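Local coordinates for alpha-L-rhamnosidase (Aspergillus terreus, PDB 6GSZ), which probably hydrolyses terminal non-reducing alpha-L-rhamnose residues from alpha-L-rhamnosides, at residues Pro257-Glu262 / Ser271-Lys276; Ser325-Leu330 / Tyr400-Gly405; Leu340-Lys345 / Gln387-Ser392; Lys345-Gln350 / Phe379-Glu384; Ile352-Thr357 / Asp404-Asp409. All coordinates share one frame; numbering follows the deposited sequence.

Contact 1 comes first along the chain, within the alpha-L-rhamnosidase N-terminal domain; the other four belong to the concanavalin-like domain. Contacts 1, 2, 4 and 5 all reach one mixed, branched sheet, whereas contact 3 belongs to a separate four-strand antiparallel sheet packed against it. Contacts 2 and 5 are the closest pair, with centres about 7 Å apart and Asp-404 and Gly-405 in common. Contact 4 is nested in the loop closed by contact 3, which is itself nested in that of contact 2, and contact 5 interleaves with both 3 and 4. Contact 1 touches contacts 3 and 4 through Ser-271, joining the two domains.

Contact 1 of 5, residues Pro257-Glu262 / Ser271-Lys276; sequences PIISSE and SRLEQK
Pro-257 and Leu-273 bring the two backbones together, their CA atoms 4.5 Å apart, where the short 3-10 turn at 271-272 passes the start of the bulged strand; within the turn Glu-274 N bonds back to Ser-271 O. The proline ring does most of the touching. Its CB and CG both lie against the Glu-274 side chain, CG of Pro-257 standing 3.9 Å from CG of Glu-274, and these two side chains cross at about a right angle. Pro-257 CD meets the carbonyl oxygen of Leu-273 at 3.8 Å, while Leu-273 CB sits 3.9 Å from Pro-257 CA.

Farther along, the chain turns a corner at Ile-259. Ile-259 and Ser-260 both face Glu-268 of strand 266-270, the definition of a classic beta bulge. From this corner the ethyl arm of Ile-259 folds back, CD1 being set by chi2 of -55°, and its methyl meets Leu-273 CD1 at 3.9 Å. The carboxylate of Glu-274 turns to Tyr-269 OH through OE2, while its aliphatic part lies on the proline. Ser-271 OG hydrogen-bonds to the backbone oxygen of Thr-380 in strand 376-380.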
# COMPACT_ATOMS: atom_id res chain seq x y z
N PRO A 257 4.74 9.09 30.44
CA PRO A 257 3.40 9.65 30.37
C PRO A 257 2.38 8.81 29.61
O PRO A 257 1.16 9.01 29.79
CB PRO A 257 3.62 11.02 29.70
CG PRO A 257 4.89 10.81 28.86
CD PRO A 257 5.74 9.88 29.72
N ILE A 258 2.85 7.95 28.69
CA ILE A 258 1.85 7.12 28.01
C ILE A 258 1.40 6.03 28.98
O ILE A 258 2.20 5.17 29.35
CB ILE A 258 2.35 6.55 26.67
CG1 ILE A 258 2.97 7.60 25.74
CG2 ILE A 258 1.19 5.82 25.99
CD1 ILE A 258 3.77 7.01 24.60
N ILE A 259 0.09 6.05 29.30
CA ILE A 259 -0.50 5.03 30.16
C ILE A 259 -0.82 3.77 29.35
O ILE A 259 -0.57 2.64 29.80
CB ILE A 259 -1.76 5.57 30.86
CG1 ILE A 259 -1.46 6.87 31.62
CG2 ILE A 259 -2.36 4.52 31.77
CD1 ILE A 259 -0.34 6.77 32.62
N SER A 260 -1.41 3.98 28.16
CA SER A 260 -1.71 2.89 27.26
C SER A 260 -1.69 3.46 25.84
O SER A 260 -2.01 4.61 25.65
CB SER A 260 -3.02 2.21 27.56
OG SER A 260 -4.07 3.13 27.46
N SER A 261 -1.32 2.62 24.88
CA SER A 261 -1.38 3.04 23.46
C SER A 261 -1.56 1.81 22.59
O SER A 261 -0.68 0.96 22.57
CB SER A 261 -0.13 3.84 23.10
OG SER A 261 -0.30 4.49 21.85
N GLU A 262 -2.74 1.71 21.99
CA GLU A 262 -3.23 0.47 21.35
C GLU A 262 -3.74 0.85 19.96
O GLU A 262 -4.38 1.85 19.81
CB GLU A 262 -4.38 -0.13 22.15
CG GLU A 262 -4.06 -0.38 23.60
CD GLU A 262 -5.26 -0.93 24.30
OE1 GLU A 262 -5.69 -2.07 23.96
OE2 GLU A 262 -5.74 -0.23 25.26
N SER A 271 0.11 13.82 30.83
CA SER A 271 1.27 14.70 30.66
C SER A 271 1.92 15.07 32.01
O SER A 271 3.05 15.54 32.04
CB SER A 271 0.90 15.96 29.88
OG SER A 271 0.03 16.81 30.62
N ARG A 272 1.21 14.84 33.11
CA ARG A 272 1.76 15.08 34.43
C ARG A 272 2.94 14.14 34.71
O ARG A 272 3.76 14.41 35.61
CB ARG A 272 0.69 14.93 35.52
CG ARG A 272 -0.43 15.94 35.41
CD ARG A 272 -1.56 15.63 36.34
NE ARG A 272 -2.19 14.34 36.05
CZ ARG A 272 -3.18 13.79 36.72
NH1 ARG A 272 -3.68 14.41 37.80
NH2 ARG A 272 -3.62 12.60 36.36
N LEU A 273 3.01 13.04 33.98
CA LEU A 273 4.06 12.03 34.18
C LEU A 273 5.23 12.18 33.21
O LEU A 273 6.10 11.33 33.22
CB LEU A 273 3.43 10.63 34.11
CG LEU A 273 2.39 10.34 35.19
CD1 LEU A 273 1.75 8.97 35.01
CD2 LEU A 273 3.02 10.47 36.57
N GLU A 274 5.31 13.29 32.47
CA GLU A 274 6.46 13.56 31.64
C GLU A 274 7.69 13.74 32.53
O GLU A 274 7.61 14.42 33.56
CB GLU A 274 6.25 14.81 30.79
CG GLU A 274 5.27 14.60 29.66
CD GLU A 274 4.74 15.84 28.96
OE1 GLU A 274 5.09 16.98 29.36
OE2 GLU A 274 3.91 15.68 28.05
N GLN A 275 8.80 13.14 32.13
CA GLN A 275 10.09 13.30 32.79
C GLN A 275 11.03 14.10 31.89
O GLN A 275 11.76 13.54 31.08
CB GLN A 275 10.68 11.93 33.12
CG GLN A 275 9.83 11.12 34.11
CD GLN A 275 10.48 9.78 34.35
OE1 GLN A 275 11.59 9.75 34.83
NE2 GLN A 275 9.83 8.68 33.93
N LYS A 276 10.97 15.42 31.99
CA LYS A 276 11.73 16.27 31.10
C LYS A 276 13.23 15.95 31.25
O LYS A 276 13.74 15.80 32.34
CB LYS A 276 11.39 17.74 31.33
CG LYS A 276 12.05 18.64 30.28
CD LYS A 276 11.36 19.96 30.01
CE LYS A 276 11.86 20.56 28.70
NZ LYS A 276 11.44 21.98 28.51

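Contact 2 of 5, residues Ser325-Leu330 / Tyr400-Gly405; sequences SGKTVL and YVQVDG
Leu-330, Val-403 and Gln-402 have the most surface buried where strand 328-330 runs antiparallel to strand 400-404. Leu-330 and Val-403 share a sheet face with Val-401. The branch point of the leucine, CG, lies 3.7 Å from Val-403 CG2, and its CD1 leans on the same methyl and on Val-401 CB. Behind them the backbone is firmly paired: Leu-330 N donates to Val-401 O at 2.8 Å, the return bond runs from Val-401 N to Leu-330 O, and Val-403 N reaches Thr-328 O. Beyond that last bond the strands part, and a water takes over, accepting from Thr-328 N and donating to Val-403 O at 2.7 Å.

Gln-402 occupies the other face, beside Val-329. Its CG is anti to the backbone N (chi1 -176°), and the amide beyond it lies against the aliphatic part of Lys-327, with Gln-402 CD 3.7 Å from Lys-327 CB. The amide is fixed in rotation by Asp-404: Gln-402 NE2 gives a hydrogen bond of 2.8 Å to Asp-404 OD2, on its syn lone pair and nearly in the amide plane. The same OD2 also forms a salt bridge with Arg-353 of the neighbouring strand. Lys-327 NZ stays 4.7 Å from Asp-404 OD1; with a second water between them, these opposite charges probably attract each other through solvent, without a direct salt bridge.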
# COMPACT_ATOMS: atom_id res chain seq x y z
N SER A 325 -27.36 16.18 20.72
CA SER A 325 -27.45 16.27 22.21
C SER A 325 -26.50 17.34 22.78
O SER A 325 -26.33 17.42 23.99
CB SER A 325 -27.15 14.93 22.82
OG SER A 325 -25.81 14.54 22.52
N GLY A 326 -25.88 18.14 21.91
CA GLY A 326 -25.04 19.26 22.30
C GLY A 326 -23.57 18.89 22.50
O GLY A 326 -22.83 19.69 23.06
N LYS A 327 -23.14 17.72 22.01
CA LYS A 327 -21.71 17.36 22.10
C LYS A 327 -20.92 18.19 21.07
O LYS A 327 -21.44 18.57 20.00
CB LYS A 327 -21.49 15.86 21.86
CG LYS A 327 -22.25 14.91 22.77
CD LYS A 327 -22.04 15.14 24.26
CE LYS A 327 -23.07 14.41 25.11
NZ LYS A 327 -22.82 14.62 26.56
N THR A 328 -19.64 18.43 21.34
CA THR A 328 -18.77 19.16 20.43
C THR A 328 -18.14 18.18 19.44
O THR A 328 -17.52 17.21 19.88
CB THR A 328 -17.66 19.89 21.20
OG1 THR A 328 -18.30 20.84 22.06
CG2 THR A 328 -16.69 20.61 20.29
N VAL A 329 -18.29 18.46 18.14
CA VAL A 329 -17.79 17.59 17.07
C VAL A 329 -16.94 18.38 16.08
O VAL A 329 -17.34 19.43 15.56
CB VAL A 329 -18.93 16.85 16.35
CG1 VAL A 329 -18.39 15.84 15.35
CG2 VAL A 329 -19.88 16.17 17.32
N LEU A 330 -15.75 17.84 15.82
CA LEU A 330 -14.87 18.28 14.75
C LEU A 330 -15.24 17.54 13.46
O LEU A 330 -15.52 16.35 13.47
CB LEU A 330 -13.43 17.93 15.12
CG LEU A 330 -12.92 18.36 16.49
CD1 LEU A 330 -11.45 18.03 16.62
CD2 LEU A 330 -13.18 19.85 16.73
N TYR A 400 -14.83 12.62 11.63
CA TYR A 400 -15.41 13.33 12.76
C TYR A 400 -14.72 12.93 14.07
O TYR A 400 -14.33 11.80 14.26
CB TYR A 400 -16.91 13.04 12.83
CG TYR A 400 -17.66 13.38 11.57
CD1 TYR A 400 -18.08 14.69 11.34
CD2 TYR A 400 -17.94 12.42 10.60
CE1 TYR A 400 -18.75 15.02 10.18
CE2 TYR A 400 -18.60 12.75 9.43
CZ TYR A 400 -18.99 14.06 9.21
OH TYR A 400 -19.70 14.42 8.10
N VAL A 401 -14.70 13.89 15.00
CA VAL A 401 -14.18 13.62 16.34
C VAL A 401 -15.10 14.31 17.35
O VAL A 401 -15.25 15.53 17.31
CB VAL A 401 -12.74 14.12 16.51
CG1 VAL A 401 -12.22 13.65 17.86
CG2 VAL A 401 -11.87 13.66 15.38
N GLN A 402 -15.67 13.52 18.26
CA GLN A 402 -16.36 14.09 19.42
C GLN A 402 -15.31 14.41 20.48
O GLN A 402 -14.49 13.54 20.81
CB GLN A 402 -17.41 13.15 20.00
CG GLN A 402 -18.17 13.80 21.15
CD GLN A 402 -19.24 12.92 21.74
OE1 GLN A 402 -20.05 12.32 21.03
NE2 GLN A 402 -19.24 12.85 23.07
N VAL A 403 -15.36 15.65 20.99
CA VAL A 403 -14.35 16.13 21.93
C VAL A 403 -15.03 16.48 23.24
O VAL A 403 -15.96 17.31 23.21
CB VAL A 403 -13.61 17.36 21.38
CG1 VAL A 403 -12.57 17.83 22.35
CG2 VAL A 403 -13.00 17.09 20.01
N ASP A 404 -14.61 15.82 24.33
CA ASP A 404 -15.14 16.12 25.67
C ASP A 404 -14.00 16.59 26.56
O ASP A 404 -12.90 16.04 26.51
CB ASP A 404 -15.86 14.90 26.27
CG ASP A 404 -17.21 14.64 25.62
OD1 ASP A 404 -18.20 15.34 26.00
OD2 ASP A 404 -17.26 13.83 24.71
N GLY A 405 -14.29 17.57 27.42
CA GLY A 405 -13.30 18.04 28.37
C GLY A 405 -12.33 19.07 27.82
O GLY A 405 -11.34 19.38 28.47
O HOH W 1 -20.18 13.56 26.76
O HOH W 2 -18.57 17.25 23.72

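Contact 3 of 5, residues Leu340-Lys345 / Gln387-Ser392; sequences LRIRVK and QEWEPS. With CA (calcium ion), chain B.
Ile-342 and Trp-389 sit at the middle of the strand pair, joined by both backbone bonds of a hydrogen-bonded antiparallel pair; Val-344 and Gln-387 repeat the pattern, with Gln-387 N to Val-344 O the shortest at 2.7 Å. On the inner face Ile-342 CG1 takes the crowded position between backbone N and carbonyl carbon (chi1 68°), and the arm beyond carries CD1 to 3.8 Å from Trp-389 CE3.

The opposite face is polar. Glu-388 OE2 forms a salt bridge of 2.8 Å to Arg-343 NE, coming over one face of the guanidinium with the two planes only 5° apart. The other face is covered by the guanidinium of Arg-341, whose CZ lies 3.5 Å above the plane of Arg-343, and the carboxylate would probably ease the repulsion between the two cations. Arg-343 and Glu-388 each have a second conformer, so this layering is doubtful as a permanent feature. Glu-390 lays its OE2 3.4 Å from Arg-341 CD, but the charge is met by Arg-311. Leu-340 O is buried without a polar partner in the model.

Past Pro-391 the chain reaches a calcium ion, bound by Ser-392 OG at 2.4 Å, two waters and Glu-158; one of these waters donates to Glu-390 O. The pair forms an edge of an antiparallel sheet, strand 387-389 outermost and strand 417-424 flanking strand 339-344, while Ile-342 and Trp-389 pack on Phe-379 of strand 376-380, as in the sandwich of a concanavalin-like domain.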
# COMPACT_ATOMS: atom_id res chain seq x y z
N LEU A 340 -4.79 13.00 15.54
CA LEU A 340 -4.80 14.46 15.77
C LEU A 340 -3.46 14.96 16.32
O LEU A 340 -2.73 14.22 16.95
CB LEU A 340 -5.87 14.81 16.80
CG LEU A 340 -7.30 14.46 16.41
CD1 LEU A 340 -8.24 14.80 17.54
CD2 LEU A 340 -7.69 15.18 15.11
N ARG A 341 -3.19 16.22 16.04
CA ARG A 341 -2.17 17.01 16.74
C ARG A 341 -2.89 18.17 17.42
O ARG A 341 -3.68 18.87 16.79
CB ARG A 341 -1.13 17.59 15.76
CG ARG A 341 -0.06 18.45 16.44
CD ARG A 341 0.89 19.14 15.50
NE ARG A 341 0.25 20.26 14.82
CZ ARG A 341 0.68 20.85 13.70
NH1 ARG A 341 0.03 21.89 13.19
NH2 ARG A 341 1.77 20.39 13.08
N ILE A 342 -2.65 18.33 18.73
CA ILE A 342 -3.32 19.36 19.51
C ILE A 342 -2.25 20.30 20.07
O ILE A 342 -1.10 19.88 20.28
CB ILE A 342 -4.20 18.77 20.64
CG1 ILE A 342 -3.40 18.08 21.75
CG2 ILE A 342 -5.28 17.89 20.03
CD1 ILE A 342 -4.23 17.46 22.85
N ARG A 343 -2.65 21.57 20.24
CA ARG A 343 -1.87 22.57 20.90
C ARG A 343 -2.80 23.29 21.87
O ARG A 343 -3.72 23.98 21.43
CB ARG A 343 -1.26 23.52 19.87
CG ARG A 343 -0.24 22.85 18.96
CD ARG A 343 0.14 23.57 17.68
NE ARG A 343 1.24 22.91 16.98
CZ ARG A 343 1.84 23.42 15.90
NH1 ARG A 343 1.32 24.48 15.30
NH2 ARG A 343 2.96 22.89 15.44
N VAL A 344 -2.60 23.07 23.17
CA VAL A 344 -3.65 23.37 24.10
C VAL A 344 -3.04 23.67 25.47
O VAL A 344 -2.07 23.05 25.87
CB VAL A 344 -4.65 22.20 24.17
CG1 VAL A 344 -3.97 20.90 24.63
CG2 VAL A 344 -5.85 22.52 25.05
N LYS A 345 -3.69 24.59 26.20
CA LYS A 345 -3.38 24.87 27.60
C LYS A 345 -4.66 24.65 28.42
O LYS A 345 -5.75 25.02 28.03
CB LYS A 345 -2.89 26.31 27.80
CG LYS A 345 -2.75 26.71 29.27
CD LYS A 345 -1.89 27.92 29.51
CE LYS A 345 -1.51 28.02 30.97
NZ LYS A 345 -1.06 29.38 31.34
N GLN A 387 0.62 22.99 25.63
CA GLN A 387 1.18 21.66 25.40
C GLN A 387 0.87 21.24 23.95
O GLN A 387 -0.15 21.59 23.44
CB GLN A 387 0.56 20.67 26.38
CG GLN A 387 0.78 21.07 27.84
CD GLN A 387 0.14 20.08 28.79
OE1 GLN A 387 -0.92 20.36 29.37
NE2 GLN A 387 0.76 18.91 28.92
N GLU A 388 1.80 20.50 23.33
CA GLU A 388 1.56 19.92 22.03
C GLU A 388 1.62 18.40 22.16
O GLU A 388 2.51 17.86 22.83
CB GLU A 388 2.58 20.42 21.02
CG GLU A 388 2.45 21.89 20.76
CD GLU A 388 3.32 22.40 19.64
OE1 GLU A 388 4.33 21.74 19.34
OE2 GLU A 388 2.97 23.43 19.06
N TRP A 389 0.68 17.72 21.50
CA TRP A 389 0.60 16.25 21.60
C TRP A 389 0.08 15.67 20.30
O TRP A 389 -0.84 16.19 19.68
CB TRP A 389 -0.27 15.85 22.80
CG TRP A 389 -0.60 14.39 22.91
CD1 TRP A 389 0.15 13.43 23.53
CD2 TRP A 389 -1.75 13.72 22.39
NE1 TRP A 389 -0.48 12.21 23.46
CE2 TRP A 389 -1.64 12.36 22.74
CE3 TRP A 389 -2.84 14.12 21.61
CZ2 TRP A 389 -2.61 11.43 22.40
CZ3 TRP A 389 -3.80 13.20 21.26
CH2 TRP A 389 -3.68 11.87 21.66
N GLU A 390 0.65 14.50 20.02
CA GLU A 390 0.13 13.54 19.07
C GLU A 390 0.30 12.17 19.73
O GLU A 390 1.29 11.97 20.46
CB GLU A 390 0.89 13.50 17.74
CG GLU A 390 0.75 14.75 16.90
CD GLU A 390 1.58 14.79 15.62
OE1 GLU A 390 1.91 13.71 15.03
OE2 GLU A 390 1.86 15.92 15.20
N PRO A 391 -0.60 11.21 19.48
CA PRO A 391 -0.38 9.86 19.99
C PRO A 391 0.83 9.22 19.32
O PRO A 391 1.24 9.64 18.20
CB PRO A 391 -1.68 9.12 19.68
CG PRO A 391 -2.22 9.86 18.46
CD PRO A 391 -1.80 11.32 18.63
N SER A 392 1.34 8.16 19.93
CA SER A 392 2.57 7.51 19.49
C SER A 392 2.36 6.14 18.85
O SER A 392 3.03 5.83 17.84
CB SER A 392 3.52 7.35 20.66
OG SER A 392 4.01 8.61 21.10
CA CA B . 5.18 10.10 19.57
O HOH W 3 3.99 11.97 19.33
O HOH W 4 5.95 10.97 21.21

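Contact 4 of 5, residues Lys345-Gln350 / Phe379-Glu384; sequences KGPKGQ and FTLSGE. With CA (calcium ion), chain J.
Leu-381 CD2 stands between the edge of the Phe-379 ring, where it lies in the ring plane, and Gly-346 N across the contact, 3.8 Å from that nitrogen; Trp-389 meets the phenyl ring too, with the two planes inclined. The motif opposite is a type II beta turn, Pro-347 to Gln-350, closed by a bond from Gln-350 N to Pro-347 O, with Gly-349 at its third position. The turn is strapped to the end of strand 376-380 by two nearly straight bonds. Gly-349 N donates to Leu-381 O at 2.9 Å, from above the carbonyl plane, and Leu-381 N to Gln-350 O.

Leu-381 carries the largest share of the contact. Its CB is 3.4 Å from Pro-347 O, and CD1 sits beside Gln-350 CB and Gly-346 CA. Lys-348, its CG anti to the backbone N (chi1 -176°), runs its first methylenes over Ser-382 O, 3.3 Å from CB. Thr-380 CG2 touches Gly-349 CA, while its hydroxyl turns to Thr-351. Beyond Ser-382, whose OG accepts from Glu-384 N in an ST turn, lies a less certain calcium site, resting on one of two conformers of Glu-384: four waters and the carboxylate bind the metal, OE1 at 2.4 Å and OE2 at 2.3 Å from it.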
# COMPACT_ATOMS: atom_id res chain seq x y z
N LYS A 345 -3.69 24.59 26.20
CA LYS A 345 -3.38 24.87 27.60
C LYS A 345 -4.66 24.65 28.42
O LYS A 345 -5.75 25.02 28.03
CB LYS A 345 -2.89 26.31 27.80
CG LYS A 345 -2.75 26.71 29.27
CD LYS A 345 -1.89 27.92 29.51
CE LYS A 345 -1.51 28.02 30.97
NZ LYS A 345 -1.06 29.38 31.34
N GLY A 346 -4.52 24.06 29.60
CA GLY A 346 -5.68 23.88 30.42
C GLY A 346 -5.31 23.43 31.82
O GLY A 346 -4.13 23.23 32.11
N PRO A 347 -6.31 23.24 32.70
CA PRO A 347 -6.06 22.90 34.09
C PRO A 347 -5.35 21.55 34.30
O PRO A 347 -5.70 20.52 33.70
CB PRO A 347 -7.48 22.83 34.67
CG PRO A 347 -8.28 23.75 33.79
CD PRO A 347 -7.76 23.40 32.42
N LYS A 348 -4.37 21.57 35.22
CA LYS A 348 -3.68 20.38 35.63
C LYS A 348 -4.69 19.31 36.06
O LYS A 348 -5.54 19.54 36.93
CB LYS A 348 -2.73 20.71 36.79
CG LYS A 348 -1.87 19.54 37.25
CD LYS A 348 -0.83 19.96 38.29
CE LYS A 348 0.02 18.77 38.71
NZ LYS A 348 1.14 19.17 39.59
N GLY A 349 -4.57 18.11 35.46
CA GLY A 349 -5.39 16.94 35.80
C GLY A 349 -6.71 16.86 35.08
O GLY A 349 -7.43 15.87 35.24
N GLN A 350 -7.04 17.87 34.26
CA GLN A 350 -8.21 17.80 33.39
C GLN A 350 -7.91 16.94 32.16
O GLN A 350 -6.89 17.13 31.49
CB GLN A 350 -8.64 19.20 32.96
CG GLN A 350 -9.89 19.19 32.09
CD GLN A 350 -10.57 20.52 32.09
OE1 GLN A 350 -10.59 21.19 33.12
NE2 GLN A 350 -11.16 20.90 30.97
N PHE A 379 -6.19 12.72 26.77
CA PHE A 379 -5.02 13.50 27.06
C PHE A 379 -5.27 14.26 28.36
O PHE A 379 -6.18 15.09 28.41
CB PHE A 379 -4.70 14.48 25.93
CG PHE A 379 -3.52 15.37 26.17
CD1 PHE A 379 -2.23 14.94 25.90
CD2 PHE A 379 -3.70 16.62 26.73
CE1 PHE A 379 -1.13 15.74 26.17
CE2 PHE A 379 -2.61 17.44 26.97
CZ PHE A 379 -1.33 16.99 26.71
N THR A 380 -4.45 13.98 29.37
CA THR A 380 -4.58 14.70 30.64
C THR A 380 -3.55 15.84 30.66
O THR A 380 -2.31 15.62 30.50
CB THR A 380 -4.45 13.81 31.86
OG1 THR A 380 -5.47 12.82 31.79
CG2 THR A 380 -4.53 14.60 33.16
N LEU A 381 -4.08 17.06 30.85
CA LEU A 381 -3.32 18.31 30.82
C LEU A 381 -2.47 18.45 32.09
O LEU A 381 -2.78 17.88 33.15
CB LEU A 381 -4.31 19.48 30.76
CG LEU A 381 -5.10 19.58 29.45
CD1 LEU A 381 -6.51 20.08 29.70
CD2 LEU A 381 -4.37 20.46 28.47
N SER A 382 -1.40 19.24 31.99
CA SER A 382 -0.48 19.47 33.10
C SER A 382 -0.63 20.87 33.71
O SER A 382 -0.09 21.10 34.79
CB SER A 382 0.95 19.30 32.67
OG SER A 382 1.32 20.37 31.82
N GLY A 383 -1.33 21.78 33.01
CA GLY A 383 -1.45 23.26 33.30
C GLY A 383 -0.14 24.00 33.31
O GLY A 383 -0.09 25.14 33.83
N GLU A 384 0.91 23.35 32.77
CA GLU A 384 2.25 23.92 32.61
C GLU A 384 2.35 24.49 31.19
O GLU A 384 3.13 24.00 30.35
CB GLU A 384 3.36 22.88 32.78
CG GLU A 384 3.34 22.16 34.11
CD GLU A 384 4.31 21.00 34.26
OE1 GLU A 384 5.14 20.68 33.36
OE2 GLU A 384 4.17 20.34 35.27
CA CA J . 5.49 18.58 34.54
O HOH W 5 5.91 16.15 34.74
O HOH W 6 7.52 18.55 33.27
O HOH W 7 3.67 17.72 35.87
O HOH W 8 4.23 17.99 32.66

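Contact 5 of 5, residues Ile352-Thr357 / Asp404-Asp409; sequences IRFVHT and DGWPAD
Ile-352 reaches across to the end of strand 400-404, where the chain leaves the sheet after Asp-404 through Gly-405, Trp-406 and Pro-407; this is the large mixed sheet to which the concanavalin-like region contributes most strands. The last antiparallel bridge there is a hydrogen-bonded pair, Arg-353 with Asp-404, in which Arg-353 N donates to Asp-404 O at 2.8 Å and Asp-404 N returns the bond to Arg-353 O. Followed outward, Ile-352 starts at CB, 4.0 Å from Asp-404 O. Its methyl branch CG2 closes on the same oxygen to 3.5 Å and also reaches Trp-406 CE3. CG1, anti to the carbonyl carbon, passes Gly-405 O, and CD1 at the tip rests 3.7 Å from Pro-407 CD, the two side chains crossing at about a right angle. Trp-406 CE3 is close to this terminal methyl as well, while Pro-407 CD covers part of one indole face, so that isoleucine, indole and proline form one apolar cluster. Gly-405 makes the bend before it with positive phi (83°).

On the other side of the strand Arg-353 and Asp-404 lie side by side, pointing the same way. Arg-353 NH2 makes a salt bridge of 3.0 Å to Asp-404 OD2, an oxygen already held by Gln-402, which it meets from well above the carboxylate plane, the two flat groups being 88° apart. Arg-353 NE donates to a water that lies in the guanidinium plane at its edge. Back on the Ile-352 side, Phe-354 brings the edge of its ring to the edge of the indole, CZ standing 4.1 Å from Trp-406 CZ3.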
# COMPACT_ATOMS: atom_id res chain seq x y z
N ILE A 352 -8.99 15.55 28.40
CA ILE A 352 -9.70 15.69 27.15
C ILE A 352 -9.84 14.31 26.50
O ILE A 352 -8.86 13.57 26.43
CB ILE A 352 -8.93 16.63 26.19
CG1 ILE A 352 -8.31 17.83 26.89
CG2 ILE A 352 -9.83 17.02 25.04
CD1 ILE A 352 -7.51 18.74 25.97
N ARG A 353 -11.04 14.02 25.99
CA ARG A 353 -11.32 12.78 25.29
C ARG A 353 -11.66 13.08 23.83
O ARG A 353 -12.41 14.05 23.55
CB ARG A 353 -12.48 12.04 25.96
CG ARG A 353 -12.74 10.65 25.38
CD ARG A 353 -13.92 9.94 26.00
NE ARG A 353 -15.17 10.61 25.65
CZ ARG A 353 -16.35 10.30 26.17
NH1 ARG A 353 -16.46 9.30 27.02
NH2 ARG A 353 -17.42 10.99 25.79
N PHE A 354 -11.11 12.24 22.94
CA PHE A 354 -11.30 12.36 21.49
C PHE A 354 -11.83 11.03 20.95
O PHE A 354 -11.12 10.03 21.04
CB PHE A 354 -9.98 12.70 20.82
CG PHE A 354 -9.28 13.93 21.32
CD1 PHE A 354 -9.58 15.17 20.81
CD2 PHE A 354 -8.35 13.87 22.35
CE1 PHE A 354 -8.94 16.31 21.28
CE2 PHE A 354 -7.68 15.00 22.78
CZ PHE A 354 -8.00 16.22 22.27
N VAL A 355 -13.09 11.03 20.49
CA VAL A 355 -13.71 9.83 19.96
C VAL A 355 -13.83 9.98 18.44
O VAL A 355 -14.54 10.89 17.97
CB VAL A 355 -15.09 9.57 20.61
CG1 VAL A 355 -15.79 8.36 20.01
CG2 VAL A 355 -14.99 9.39 22.12
N HIS A 356 -13.11 9.11 17.71
CA HIS A 356 -12.96 9.29 16.25
C HIS A 356 -13.92 8.37 15.48
O HIS A 356 -13.96 7.18 15.74
CB HIS A 356 -11.51 8.96 15.86
CG HIS A 356 -10.44 9.72 16.59
ND1 HIS A 356 -10.11 9.45 17.91
CD2 HIS A 356 -9.62 10.73 16.20
CE1 HIS A 356 -9.11 10.23 18.27
NE2 HIS A 356 -8.80 11.05 17.27
N THR A 357 -14.67 8.93 14.51
CA THR A 357 -15.60 8.12 13.70
C THR A 357 -15.53 8.54 12.23
O THR A 357 -15.13 9.64 11.89
CB THR A 357 -17.05 8.19 14.21
OG1 THR A 357 -17.59 9.48 13.92
CG2 THR A 357 -17.14 7.92 15.70
N ASP A 404 -14.61 15.82 24.33
CA ASP A 404 -15.14 16.12 25.67
C ASP A 404 -14.00 16.59 26.56
O ASP A 404 -12.90 16.04 26.51
CB ASP A 404 -15.86 14.90 26.27
CG ASP A 404 -17.21 14.64 25.62
OD1 ASP A 404 -18.20 15.34 26.00
OD2 ASP A 404 -17.26 13.83 24.71
N GLY A 405 -14.29 17.57 27.42
CA GLY A 405 -13.30 18.04 28.37
C GLY A 405 -12.33 19.07 27.82
O GLY A 405 -11.34 19.38 28.47
N TRP A 406 -12.55 19.55 26.59
CA TRP A 406 -11.66 20.57 26.02
C TRP A 406 -11.69 21.81 26.90
O TRP A 406 -12.76 22.27 27.29
CB TRP A 406 -12.03 20.89 24.56
CG TRP A 406 -11.07 21.84 23.92
CD1 TRP A 406 -11.08 23.20 23.99
CD2 TRP A 406 -9.90 21.47 23.16
NE1 TRP A 406 -10.02 23.72 23.31
CE2 TRP A 406 -9.27 22.68 22.79
CE3 TRP A 406 -9.33 20.26 22.75
CZ2 TRP A 406 -8.11 22.70 22.02
CZ3 TRP A 406 -8.18 20.28 22.00
CH2 TRP A 406 -7.57 21.48 21.65
N PRO A 407 -10.52 22.38 27.27
CA PRO A 407 -10.49 23.47 28.23
C PRO A 407 -10.95 24.81 27.65
O PRO A 407 -10.65 25.17 26.51
CB PRO A 407 -9.02 23.53 28.69
CG PRO A 407 -8.24 22.95 27.52
CD PRO A 407 -9.17 21.97 26.85
N ALA A 408 -11.70 25.53 28.47
CA ALA A 408 -12.14 26.89 28.18
C ALA A 408 -10.94 27.81 27.88
O ALA A 408 -11.06 28.76 27.10
CB ALA A 408 -12.95 27.38 29.35
N ASP A 409 -9.78 27.51 28.49
CA ASP A 409 -8.56 28.34 28.36
C ASP A 409 -8.09 28.45 26.90
O ASP A 409 -7.44 29.43 26.56
CB ASP A 409 -7.39 27.80 29.18
CG ASP A 409 -7.72 27.51 30.65
OD1 ASP A 409 -7.60 28.54 31.47
OD2 ASP A 409 -8.23 26.37 30.96
O HOH W 9 -15.32 12.60 23.53